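Local atomic coordinates of beta-d-glucoside glucohydrolase (Hypocrea jecorina, PDB entry 3ZZ1), a protein that probably hydrolyses terminal, non-reducing beta-D-glucosyl residues to release beta-D-glucose, as a secreted family 3 beta-glucosidase of cellulose degradation. Residues Ala355-Asn360 / Val410-Thr415; Val619-Ser624 / Glu631-Tyr636; Gly694-Ala699 / Arg705-Leu710. All blocks are in the same frame, centred on the assembly; numbering follows the deposited sequence.

Contact 1: Ala355-Asn360 / Val410-Thr415; sequences AAIIGN and VTLSNT
The backbone of Ile357 is hydrogen-bonded to that of Ala377, while its side chain turns to Asn414 and Leu412 and meets them by van der Waals contact, chiefly between side-chain carbons. No hydrogen bond crosses between 355-360 and 410-415, so the contact illustrates how one branched residue can bridge a loop and the end of a strand. The ethyl arm of Ile357 lies between its own backbone N and carbonyl carbon (chi1 63°), and chi2 then extends it so that CD1 comes to 3.8 Å from CB of Asn414. The methyl branch reaches the same carbon: Ile357 CG2 is 3.9 Å from Asn414 CB, which therefore sits across both arms of the isoleucine. Beyond it the amide of Asn414 brings OD1 to 4.0 Å from Ile357 CD1, a van der Waals approach. On the strand, CD2 of Leu412 stands 4.1 Å from Ile357 CG2, the two side chains crossing obliquely. With an alanine here, both arms would be lost, and Leu412 CD2 and Asn414 CB would probably be left beside a gap. Tyr396 of helix 395-404 touches Ile357 and Leu412 alike, while Val351 packs on Leu412. The contact thus lies at the C-terminal ends of parallel neighbours 348-352 and 409-413, joined through that helix in the beta-alpha-beta crossover at one edge of the alpha/beta domain's sheet.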
ATOM      1  N   ALA A 355      -8.496  10.190 -20.981  1.00 14.37           N
ATOM      2  CA  ALA A 355      -7.517   9.402 -20.216  1.00 14.55           C
ATOM      3  C   ALA A 355      -6.583   8.554 -21.092  1.00 14.62           C
ATOM      4  O   ALA A 355      -5.672   7.898 -20.584  1.00 14.53           O
ATOM      5  CB  ALA A 355      -8.228   8.522 -19.199  1.00 14.39           C
ATOM      6  N   ALA A 356      -6.815   8.568 -22.402  1.00 14.67           N
ATOM      7  CA  ALA A 356      -5.936   7.889 -23.351  1.00 14.70           C
ATOM      8  C   ALA A 356      -4.652   8.675 -23.638  1.00 14.69           C
ATOM      9  O   ALA A 356      -3.615   8.078 -23.940  1.00 14.75           O
ATOM     10  CB  ALA A 356      -6.685   7.596 -24.646  1.00 14.78           C
ATOM     11  N   ILE A 357      -4.714  10.002 -23.528  1.00 14.66           N
ATOM     12  CA  ILE A 357      -3.585  10.868 -23.914  1.00 14.55           C
ATOM     13  C   ILE A 357      -2.887  11.609 -22.763  1.00 14.68           C
ATOM     14  O   ILE A 357      -3.377  11.638 -21.636  1.00 14.76           O
ATOM     15  CB  ILE A 357      -4.001  11.906 -24.992  1.00 14.55           C
ATOM     16  CG1 ILE A 357      -5.076  12.858 -24.441  1.00 14.13           C
ATOM     17  CG2 ILE A 357      -4.453  11.197 -26.270  1.00 13.95           C
ATOM     18  CD1 ILE A 357      -5.147  14.195 -25.168  1.00 14.91           C
ATOM     19  N   ILE A 358      -1.742  12.212 -23.075  1.00 14.95           N
ATOM     20  CA  ILE A 358      -1.005  13.063 -22.139  1.00 14.88           C
ATOM     21  C   ILE A 358      -1.846  14.290 -21.768  1.00 15.14           C
ATOM     22  O   ILE A 358      -2.365  14.984 -22.644  1.00 15.17           O
ATOM     23  CB  ILE A 358       0.357  13.523 -22.741  1.00 14.93           C
ATOM     24  CG1 ILE A 358       1.311  12.334 -22.960  1.00 14.53           C
ATOM     25  CG2 ILE A 358       1.011  14.608 -21.880  1.00 14.48           C
ATOM     26  CD1 ILE A 358       1.807  11.660 -21.687  1.00 12.84           C
ATOM     27  N   GLY A 359      -1.980  14.536 -20.466  1.00 15.06           N
ATOM     28  CA  GLY A 359      -2.664  15.718 -19.958  1.00 15.18           C
ATOM     29  C   GLY A 359      -1.835  16.399 -18.884  1.00 15.42           C
ATOM     30  O   GLY A 359      -0.636  16.138 -18.762  1.00 15.18           O
ATOM     31  N   ASN A 360      -2.476  17.264 -18.101  1.00 15.72           N
ATOM     32  CA  ASN A 360      -1.791  18.030 -17.058  1.00 16.21           C
ATOM     33  C   ASN A 360      -1.272  17.164 -15.908  1.00 16.37           C
ATOM     34  O   ASN A 360      -0.334  17.546 -15.212  1.00 16.37           O
ATOM     35  CB  ASN A 360      -2.695  19.146 -16.522  1.00 16.29           C
ATOM     36  CG  ASN A 360      -2.817  20.324 -17.482  1.00 16.81           C
ATOM     37  OD1 ASN A 360      -1.910  20.614 -18.267  1.00 17.97           O
ATOM     38  ND2 ASN A 360      -3.943  21.017 -17.410  1.00 17.09           N
ATOM     39  N   VAL A 410      -5.492   3.629 -36.709  1.00 20.65           N
ATOM     40  CA  VAL A 410      -5.958   4.077 -35.393  1.00 20.11           C
ATOM     41  C   VAL A 410      -6.716   5.391 -35.506  1.00 19.89           C
ATOM     42  O   VAL A 410      -6.208   6.357 -36.075  1.00 19.68           O
ATOM     43  CB  VAL A 410      -4.795   4.237 -34.376  1.00 20.06           C
ATOM     44  CG1 VAL A 410      -5.325   4.572 -32.983  1.00 19.77           C
ATOM     45  CG2 VAL A 410      -3.954   2.974 -34.319  1.00 20.08           C
ATOM     46  N   THR A 411      -7.937   5.415 -34.972  1.00 19.61           N
ATOM     47  CA  THR A 411      -8.712   6.650 -34.900  1.00 19.49           C
ATOM     48  C   THR A 411      -8.865   7.102 -33.448  1.00 19.54           C
ATOM     49  O   THR A 411      -9.333   6.346 -32.590  1.00 19.55           O
ATOM     50  CB  THR A 411     -10.090   6.512 -35.584  1.00 19.30           C
ATOM     51  OG1 THR A 411      -9.913   6.047 -36.929  1.00 19.57           O
ATOM     52  CG2 THR A 411     -10.805   7.852 -35.619  1.00 18.92           C
ATOM     53  N   LEU A 412      -8.468   8.344 -33.188  1.00 19.43           N
ATOM     54  CA  LEU A 412      -8.464   8.894 -31.838  1.00 19.29           C
ATOM     55  C   LEU A 412      -9.564   9.932 -31.608  1.00 19.28           C
ATOM     56  O   LEU A 412      -9.709  10.889 -32.378  1.00 19.44           O
ATOM     57  CB  LEU A 412      -7.093   9.507 -31.521  1.00 19.07           C
ATOM     58  CG  LEU A 412      -6.953  10.264 -30.194  1.00 19.46           C
ATOM     59  CD1 LEU A 412      -7.066   9.317 -29.003  1.00 18.57           C
ATOM     60  CD2 LEU A 412      -5.648  11.057 -30.144  1.00 19.18           C
ATOM     61  N   SER A 413     -10.332   9.721 -30.544  1.00 18.98           N
ATOM     62  CA  SER A 413     -11.206  10.742 -29.991  1.00 18.85           C
ATOM     63  C   SER A 413     -10.683  11.052 -28.593  1.00 18.89           C
ATOM     64  O   SER A 413     -10.990  10.339 -27.629  1.00 18.89           O
ATOM     65  CB  SER A 413     -12.650  10.248 -29.932  1.00 18.84           C
ATOM     66  OG  SER A 413     -13.505  11.266 -29.453  1.00 18.87           O
ATOM     67  N   ASN A 414      -9.892  12.114 -28.489  1.00 18.66           N
ATOM     68  CA  ASN A 414      -9.101  12.360 -27.285  1.00 18.77           C
ATOM     69  C   ASN A 414      -9.760  13.187 -26.181  1.00 18.71           C
ATOM     70  O   ASN A 414      -9.077  13.688 -25.293  1.00 18.63           O
ATOM     71  CB  ASN A 414      -7.716  12.931 -27.650  1.00 18.81           C
ATOM     72  CG  ASN A 414      -7.776  14.335 -28.256  1.00 18.92           C
ATOM     73  OD1 ASN A 414      -6.777  14.818 -28.789  1.00 19.92           O
ATOM     74  ND2 ASN A 414      -8.928  14.991 -28.176  1.00 18.87           N
ATOM     75  N   THR A 415     -11.082  13.332 -26.247  1.00 18.80           N
ATOM     76  CA  THR A 415     -11.849  13.958 -25.167  1.00 18.98           C
ATOM     77  C   THR A 415     -12.842  12.940 -24.614  1.00 19.02           C
ATOM     78  O   THR A 415     -12.827  11.770 -25.010  1.00 19.15           O
ATOM     79  CB  THR A 415     -12.623  15.228 -25.626  1.00 18.85           C
ATOM     80  OG1 THR A 415     -13.709  14.852 -26.484  1.00 19.28           O
ATOM     81  CG2 THR A 415     -11.709  16.222 -26.338  1.00 19.13           C
TER

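Contact 2: Val619-Ser624 / Glu631-Tyr636; sequences VDIANS and EVAQLY
Ile621 meets Ala633 and Glu631 between the two sheets of a beta sandwich, the fibronectin type III-like domain of this enzyme. Strand 613-623 belongs to the three-stranded sheet and strand 629-638 to the four-stranded one, so no backbone hydrogen bond joins the two segments, and even the closest alpha carbons, Ile621 CA and Glu631 CA, are 8.1 Å apart. The example shows how consecutive strands can face each other across a core instead of pairing side by side.

Apolar packing centres on Ile621. Its CD1, at the end of the ethyl arm, approaches Ala633 CB to 3.6 Å; the small methyl of the alanine lets the longer isoleucine span the interface. The other branch, Ile621 CG2, points anti to its backbone N and comes to 4.1 Å from Glu631 CG, the aliphatic part of a side chain that crosses the isoleucine at about a right angle. Leu659 and Ala667 add to the packing on Ile621.

The polar groups are buried as well. Glu631 leaves its backbone with CG anti to N (chi1 170°) and bends at chi2, and each carboxylate oxygen has its own partner: OE1 a salt bridge to Lys527 NZ, OE2 a hydrogen bond with Tyr584 OH. Within 631-636, on the far side from Ile621, Tyr636 OH donates to Gln634 OE1 at 2.6 Å, the acceptor lying at the ring's edge and the donor in the carbonyl plane, with a C=O...O angle of 146°.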
ATOM      1  N   VAL A 619       0.394 -26.988  -2.954  1.00 16.46           N
ATOM      2  CA  VAL A 619      -0.458 -27.412  -4.072  1.00 16.49           C
ATOM      3  C   VAL A 619       0.351 -27.401  -5.362  1.00 16.08           C
ATOM      4  O   VAL A 619       1.337 -26.671  -5.473  1.00 15.98           O
ATOM      5  CB  VAL A 619      -1.707 -26.498  -4.288  1.00 16.52           C
ATOM      6  CG1 VAL A 619      -2.785 -26.788  -3.273  1.00 17.28           C
ATOM      7  CG2 VAL A 619      -1.326 -25.010  -4.296  1.00 16.75           C
ATOM      8  N   ASP A 620      -0.075 -28.212  -6.328  1.00 15.73           N
ATOM      9  CA  ASP A 620       0.501 -28.193  -7.665  1.00 15.50           C
ATOM     10  C   ASP A 620      -0.373 -27.348  -8.573  1.00 15.15           C
ATOM     11  O   ASP A 620      -1.600 -27.380  -8.470  1.00 15.22           O
ATOM     12  CB  ASP A 620       0.616 -29.608  -8.233  1.00 15.71           C
ATOM     13  CG  ASP A 620       1.663 -30.435  -7.527  1.00 16.49           C
ATOM     14  OD1 ASP A 620       2.458 -29.857  -6.752  1.00 18.04           O
ATOM     15  OD2 ASP A 620       1.698 -31.663  -7.751  1.00 16.88           O
ATOM     16  N   ILE A 621       0.264 -26.577  -9.446  1.00 14.40           N
ATOM     17  CA  ILE A 621      -0.460 -25.780 -10.425  1.00 14.01           C
ATOM     18  C   ILE A 621       0.089 -26.076 -11.815  1.00 13.78           C
ATOM     19  O   ILE A 621       1.294 -25.950 -12.053  1.00 13.79           O
ATOM     20  CB  ILE A 621      -0.366 -24.269 -10.127  1.00 13.94           C
ATOM     21  CG1 ILE A 621      -0.824 -23.978  -8.695  1.00 14.07           C
ATOM     22  CG2 ILE A 621      -1.207 -23.470 -11.119  1.00 13.52           C
ATOM     23  CD1 ILE A 621      -0.214 -22.741  -8.119  1.00 15.79           C
ATOM     24  N   ALA A 622      -0.806 -26.470 -12.718  1.00 13.32           N
ATOM     25  CA  ALA A 622      -0.459 -26.729 -14.108  1.00 13.14           C
ATOM     26  C   ALA A 622      -1.208 -25.782 -15.034  1.00 12.99           C
ATOM     27  O   ALA A 622      -2.384 -25.481 -14.808  1.00 12.73           O
ATOM     28  CB  ALA A 622      -0.753 -28.187 -14.478  1.00 13.14           C
ATOM     29  N   ASN A 623      -0.512 -25.304 -16.061  1.00 12.91           N
ATOM     30  CA  ASN A 623      -1.133 -24.520 -17.123  1.00 13.25           C
ATOM     31  C   ASN A 623      -1.771 -25.487 -18.114  1.00 13.47           C
ATOM     32  O   ASN A 623      -1.074 -26.141 -18.895  1.00 13.54           O
ATOM     33  CB  ASN A 623      -0.093 -23.614 -17.799  1.00 12.83           C
ATOM     34  CG  ASN A 623      -0.652 -22.821 -18.984  1.00 13.13           C
ATOM     35  OD1 ASN A 623      -1.753 -23.083 -19.487  1.00 14.07           O
ATOM     36  ND2 ASN A 623       0.122 -21.841 -19.440  1.00 11.83           N
ATOM     37  N   SER A 624      -3.097 -25.584 -18.058  1.00 13.88           N
ATOM     38  CA  SER A 624      -3.850 -26.518 -18.899  1.00 14.26           C
ATOM     39  C   SER A 624      -4.369 -25.882 -20.187  1.00 14.57           C
ATOM     40  O   SER A 624      -5.004 -26.556 -21.005  1.00 14.76           O
ATOM     41  CB  SER A 624      -5.015 -27.117 -18.113  1.00 14.37           C
ATOM     42  OG  SER A 624      -5.887 -26.101 -17.648  1.00 14.58           O
ATOM     43  N   GLU A 631       0.015 -17.614 -12.735  1.00 11.52           N
ATOM     44  CA  GLU A 631      -1.138 -17.788 -11.855  1.00 11.33           C
ATOM     45  C   GLU A 631      -0.827 -17.391 -10.416  1.00 11.20           C
ATOM     46  O   GLU A 631       0.233 -17.722  -9.884  1.00 10.69           O
ATOM     47  CB  GLU A 631      -1.641 -19.235 -11.899  1.00 11.36           C
ATOM     48  CG  GLU A 631      -2.687 -19.609 -10.835  1.00 11.82           C
ATOM     49  CD  GLU A 631      -4.051 -18.940 -11.038  1.00 12.40           C
ATOM     50  OE1 GLU A 631      -4.139 -17.898 -11.720  1.00 12.99           O
ATOM     51  OE2 GLU A 631      -5.050 -19.461 -10.505  1.00 12.35           O
ATOM     52  N   VAL A 632      -1.770 -16.688  -9.797  1.00 11.30           N
ATOM     53  CA  VAL A 632      -1.682 -16.344  -8.381  1.00 11.25           C
ATOM     54  C   VAL A 632      -2.568 -17.294  -7.578  1.00 11.31           C
ATOM     55  O   VAL A 632      -3.795 -17.188  -7.612  1.00 11.51           O
ATOM     56  CB  VAL A 632      -2.080 -14.869  -8.119  1.00 11.21           C
ATOM     57  CG1 VAL A 632      -2.008 -14.539  -6.628  1.00 10.76           C
ATOM     58  CG2 VAL A 632      -1.192 -13.928  -8.912  1.00 10.95           C
ATOM     59  N   ALA A 633      -1.937 -18.234  -6.881  1.00 11.26           N
ATOM     60  CA  ALA A 633      -2.643 -19.166  -6.009  1.00 11.43           C
ATOM     61  C   ALA A 633      -2.757 -18.574  -4.614  1.00 11.72           C
ATOM     62  O   ALA A 633      -1.789 -18.024  -4.080  1.00 11.44           O
ATOM     63  CB  ALA A 633      -1.916 -20.496  -5.953  1.00 11.45           C
ATOM     64  N   GLN A 634      -3.940 -18.700  -4.026  1.00 12.00           N
ATOM     65  CA  GLN A 634      -4.222 -18.089  -2.732  1.00 12.24           C
ATOM     66  C   GLN A 634      -4.631 -19.133  -1.698  1.00 12.40           C
ATOM     67  O   GLN A 634      -5.392 -20.055  -2.001  1.00 12.30           O
ATOM     68  CB  GLN A 634      -5.312 -17.024  -2.884  1.00 12.22           C
ATOM     69  CG  GLN A 634      -4.887 -15.827  -3.729  1.00 11.91           C
ATOM     70  CD  GLN A 634      -6.040 -15.165  -4.459  1.00 11.94           C
ATOM     71  OE1 GLN A 634      -7.081 -14.886  -3.878  1.00 11.45           O
ATOM     72  NE2 GLN A 634      -5.847 -14.896  -5.745  1.00 13.36           N
ATOM     73  N   LEU A 635      -4.095 -18.991  -0.486  1.00 12.43           N
ATOM     74  CA  LEU A 635      -4.510 -19.814   0.646  1.00 12.35           C
ATOM     75  C   LEU A 635      -5.445 -19.017   1.545  1.00 12.45           C
ATOM     76  O   LEU A 635      -5.122 -17.898   1.955  1.00 12.42           O
ATOM     77  CB  LEU A 635      -3.293 -20.307   1.440  1.00 12.25           C
ATOM     78  CG  LEU A 635      -3.502 -20.906   2.840  1.00 11.56           C
ATOM     79  CD1 LEU A 635      -4.265 -22.212   2.781  1.00 11.79           C
ATOM     80  CD2 LEU A 635      -2.182 -21.109   3.556  1.00  9.99           C
ATOM     81  N   TYR A 636      -6.605 -19.596   1.838  1.00 12.65           N
ATOM     82  CA  TYR A 636      -7.552 -19.012   2.787  1.00 12.97           C
ATOM     83  C   TYR A 636      -7.797 -19.973   3.939  1.00 13.17           C
ATOM     84  O   TYR A 636      -8.026 -21.171   3.728  1.00 13.54           O
ATOM     85  CB  TYR A 636      -8.866 -18.614   2.097  1.00 12.74           C
ATOM     86  CG  TYR A 636      -8.697 -17.476   1.104  1.00 13.00           C
ATOM     87  CD1 TYR A 636      -8.827 -16.145   1.505  1.00 13.28           C
ATOM     88  CD2 TYR A 636      -8.393 -17.732  -0.235  1.00 12.02           C
ATOM     89  CE1 TYR A 636      -8.663 -15.098   0.598  1.00 12.78           C
ATOM     90  CE2 TYR A 636      -8.231 -16.697  -1.147  1.00 12.36           C
ATOM     91  CZ  TYR A 636      -8.363 -15.383  -0.728  1.00 13.12           C
ATOM     92  OH  TYR A 636      -8.200 -14.355  -1.634  1.00 12.75           O
TER

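Contact 3: Gly694-Ala699 / Arg705-Leu710; sequences GISVGA and RLTSTL
A classic beta bulge marks the hairpin formed by strands 691-698 and 704-712: Arg705 and Leu706 both face Val697 and share its carbonyl. Val697 O accepts from Leu706 N at 3.0 Å, nearly in line with the C=O bond, and from Arg705 N at 2.9 Å in a more bent bond of 145° at the hydrogen. Val697 N returns a bond to Leu706 O, completing that hydrogen-bonded pair. Two residues on, Ile695 and Ser708 pair reciprocally; Ile695 N approaches Ser708 O from well above the carbonyl plane, and Thr707 CA supplies a CA-H...O contact of 3.1 Å to Ile695 O. The hairpin forms one side of the four-stranded sheet in the fibronectin type III-like sandwich, with 704-712 outermost. Ile695, Val697, Leu706 and Ser708 point to one face, where Val617, Val619 and Leu587 of the opposing sheet cover them. Diagonally across the strands, Ile695 CD1 lies 3.8 Å from Leu710 CB. On the other face, Ser696 OG meets only a methyl across the pair, Thr707 CG2. Arg705 bends at chi2 (-65°), and Ala699 CB lies over one face of its guanidinium, 3.6 Å from Arg705 NH2, while NE forms a salt bridge with Asp703.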
ATOM      1  N   GLY A 694     -10.051 -24.910   8.671  1.00 13.51           N
ATOM      2  CA  GLY A 694     -10.362 -25.108   7.258  1.00 13.51           C
ATOM      3  C   GLY A 694      -9.241 -24.579   6.375  1.00 13.49           C
ATOM      4  O   GLY A 694      -8.792 -23.441   6.541  1.00 13.33           O
ATOM      5  N   ILE A 695      -8.780 -25.413   5.447  1.00 13.34           N
ATOM      6  CA  ILE A 695      -7.741 -25.017   4.500  1.00 13.18           C
ATOM      7  C   ILE A 695      -8.350 -24.934   3.102  1.00 13.35           C
ATOM      8  O   ILE A 695      -8.864 -25.923   2.581  1.00 13.49           O
ATOM      9  CB  ILE A 695      -6.537 -25.997   4.539  1.00 13.07           C
ATOM     10  CG1 ILE A 695      -5.937 -26.067   5.956  1.00 12.66           C
ATOM     11  CG2 ILE A 695      -5.482 -25.637   3.486  1.00 12.83           C
ATOM     12  CD1 ILE A 695      -5.453 -24.730   6.523  1.00 13.18           C
ATOM     13  N   SER A 696      -8.306 -23.740   2.517  1.00 13.34           N
ATOM     14  CA  SER A 696      -8.907 -23.490   1.209  1.00 13.27           C
ATOM     15  C   SER A 696      -7.908 -22.841   0.264  1.00 13.16           C
ATOM     16  O   SER A 696      -7.384 -21.759   0.546  1.00 13.46           O
ATOM     17  CB  SER A 696     -10.150 -22.610   1.351  1.00 13.16           C
ATOM     18  OG  SER A 696     -11.183 -23.300   2.035  1.00 13.81           O
ATOM     19  N   VAL A 697      -7.639 -23.514  -0.851  1.00 12.87           N
ATOM     20  CA  VAL A 697      -6.719 -23.004  -1.860  1.00 12.73           C
ATOM     21  C   VAL A 697      -7.446 -22.846  -3.194  1.00 12.59           C
ATOM     22  O   VAL A 697      -8.205 -23.724  -3.607  1.00 12.47           O
ATOM     23  CB  VAL A 697      -5.459 -23.914  -2.023  1.00 12.76           C
ATOM     24  CG1 VAL A 697      -4.585 -23.437  -3.180  1.00 13.08           C
ATOM     25  CG2 VAL A 697      -4.641 -23.957  -0.734  1.00 12.86           C
ATOM     26  N   GLY A 698      -7.216 -21.716  -3.857  1.00 12.53           N
ATOM     27  CA  GLY A 698      -7.817 -21.475  -5.158  1.00 12.30           C
ATOM     28  C   GLY A 698      -7.344 -20.225  -5.865  1.00 12.22           C
ATOM     29  O   GLY A 698      -6.317 -19.632  -5.499  1.00 12.28           O
ATOM     30  N   ALA A 699      -8.111 -19.834  -6.882  1.00 11.87           N
ATOM     31  CA  ALA A 699      -7.745 -18.757  -7.800  1.00 11.92           C
ATOM     32  C   ALA A 699      -8.249 -17.381  -7.354  1.00 11.96           C
ATOM     33  O   ALA A 699      -7.943 -16.372  -7.991  1.00 12.04           O
ATOM     34  CB  ALA A 699      -8.240 -19.081  -9.218  1.00 11.35           C
ATOM     35  N   ARG A 705     -10.467 -24.120  -5.305  1.00 12.95           N
ATOM     36  CA  ARG A 705     -10.258 -25.317  -6.117  1.00 12.99           C
ATOM     37  C   ARG A 705     -10.118 -26.565  -5.261  1.00 12.91           C
ATOM     38  O   ARG A 705     -10.620 -27.629  -5.623  1.00 13.25           O
ATOM     39  CB  ARG A 705      -9.015 -25.155  -6.999  1.00 12.98           C
ATOM     40  CG  ARG A 705      -9.058 -23.957  -7.936  1.00 13.00           C
ATOM     41  CD  ARG A 705     -10.159 -24.101  -8.978  1.00 13.19           C
ATOM     42  NE  ARG A 705     -10.306 -22.883  -9.771  1.00 13.46           N
ATOM     43  CZ  ARG A 705      -9.572 -22.588 -10.839  1.00 12.95           C
ATOM     44  NH1 ARG A 705      -8.632 -23.426 -11.255  1.00 12.80           N
ATOM     45  NH2 ARG A 705      -9.776 -21.452 -11.488  1.00 12.19           N
ATOM     46  N   LEU A 706      -9.429 -26.434  -4.131  1.00 12.78           N
ATOM     47  CA  LEU A 706      -9.160 -27.570  -3.253  1.00 12.78           C
ATOM     48  C   LEU A 706      -9.296 -27.178  -1.790  1.00 12.85           C
ATOM     49  O   LEU A 706      -9.011 -26.037  -1.421  1.00 12.93           O
ATOM     50  CB  LEU A 706      -7.751 -28.114  -3.501  1.00 12.58           C
ATOM     51  CG  LEU A 706      -7.368 -28.687  -4.867  1.00 12.58           C
ATOM     52  CD1 LEU A 706      -5.854 -28.820  -4.922  1.00 12.05           C
ATOM     53  CD2 LEU A 706      -8.043 -30.031  -5.154  1.00 11.57           C
ATOM     54  N   THR A 707      -9.739 -28.125  -0.969  1.00 13.06           N
ATOM     55  CA  THR A 707      -9.868 -27.916   0.471  1.00 13.31           C
ATOM     56  C   THR A 707      -9.222 -29.056   1.236  1.00 13.30           C
ATOM     57  O   THR A 707      -9.228 -30.202   0.791  1.00 12.99           O
ATOM     58  CB  THR A 707     -11.346 -27.807   0.943  1.00 13.32           C
ATOM     59  OG1 THR A 707     -12.039 -29.031   0.659  1.00 14.24           O
ATOM     60  CG2 THR A 707     -12.065 -26.642   0.273  1.00 13.16           C
ATOM     61  N   SER A 708      -8.671 -28.719   2.396  1.00 13.58           N
ATOM     62  CA  SER A 708      -8.142 -29.693   3.338  1.00 13.67           C
ATOM     63  C   SER A 708      -8.406 -29.175   4.753  1.00 13.92           C
ATOM     64  O   SER A 708      -9.238 -28.284   4.952  1.00 13.51           O
ATOM     65  CB  SER A 708      -6.645 -29.908   3.100  1.00 13.78           C
ATOM     66  OG  SER A 708      -6.163 -31.059   3.781  1.00 14.70           O
ATOM     67  N   THR A 709      -7.704 -29.745   5.728  1.00 14.22           N
ATOM     68  CA  THR A 709      -7.832 -29.339   7.122  1.00 14.66           C
ATOM     69  C   THR A 709      -6.464 -29.274   7.790  1.00 14.84           C
ATOM     70  O   THR A 709      -5.533 -29.999   7.420  1.00 14.70           O
ATOM     71  CB  THR A 709      -8.722 -30.316   7.932  1.00 14.76           C
ATOM     72  OG1 THR A 709      -8.248 -31.655   7.754  1.00 14.93           O
ATOM     73  CG2 THR A 709     -10.189 -30.229   7.497  1.00 15.04           C
ATOM     74  N   LEU A 710      -6.349 -28.384   8.767  1.00 15.09           N
ATOM     75  CA  LEU A 710      -5.181 -28.329   9.626  1.00 15.37           C
ATOM     76  C   LEU A 710      -5.681 -28.537  11.051  1.00 15.71           C
ATOM     77  O   LEU A 710      -6.559 -27.814  11.525  1.00 15.73           O
ATOM     78  CB  LEU A 710      -4.447 -26.991   9.467  1.00 15.39           C
ATOM     79  CG  LEU A 710      -3.018 -26.903  10.023  1.00 15.11           C
ATOM     80  CD1 LEU A 710      -2.189 -25.931   9.195  1.00 14.86           C
ATOM     81  CD2 LEU A 710      -3.004 -26.509  11.491  1.00 13.70           C
TER

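How the contacts relate
Along the chain the three contacts follow one another in series, each closing before the next opens. Contact 1 belongs to the alpha/beta domain, and its centre is about 38 Å from that of contact 2 and about 45 Å from that of contact 3, with nearest atoms about 25 and 27 Å apart. Contacts 2 and 3 share the fibronectin type III-like sandwich, their centres about 11 Å apart. They meet where strands 629-638 and 691-698 run side by side, with probable hydrogen bonds from Tyr636 N to Ser696 O and from Gln634 N to Gly698 O. Through these neighbouring strands, packing between sheets and pairing within a sheet join into one continuous body, which contact 1 does not touch.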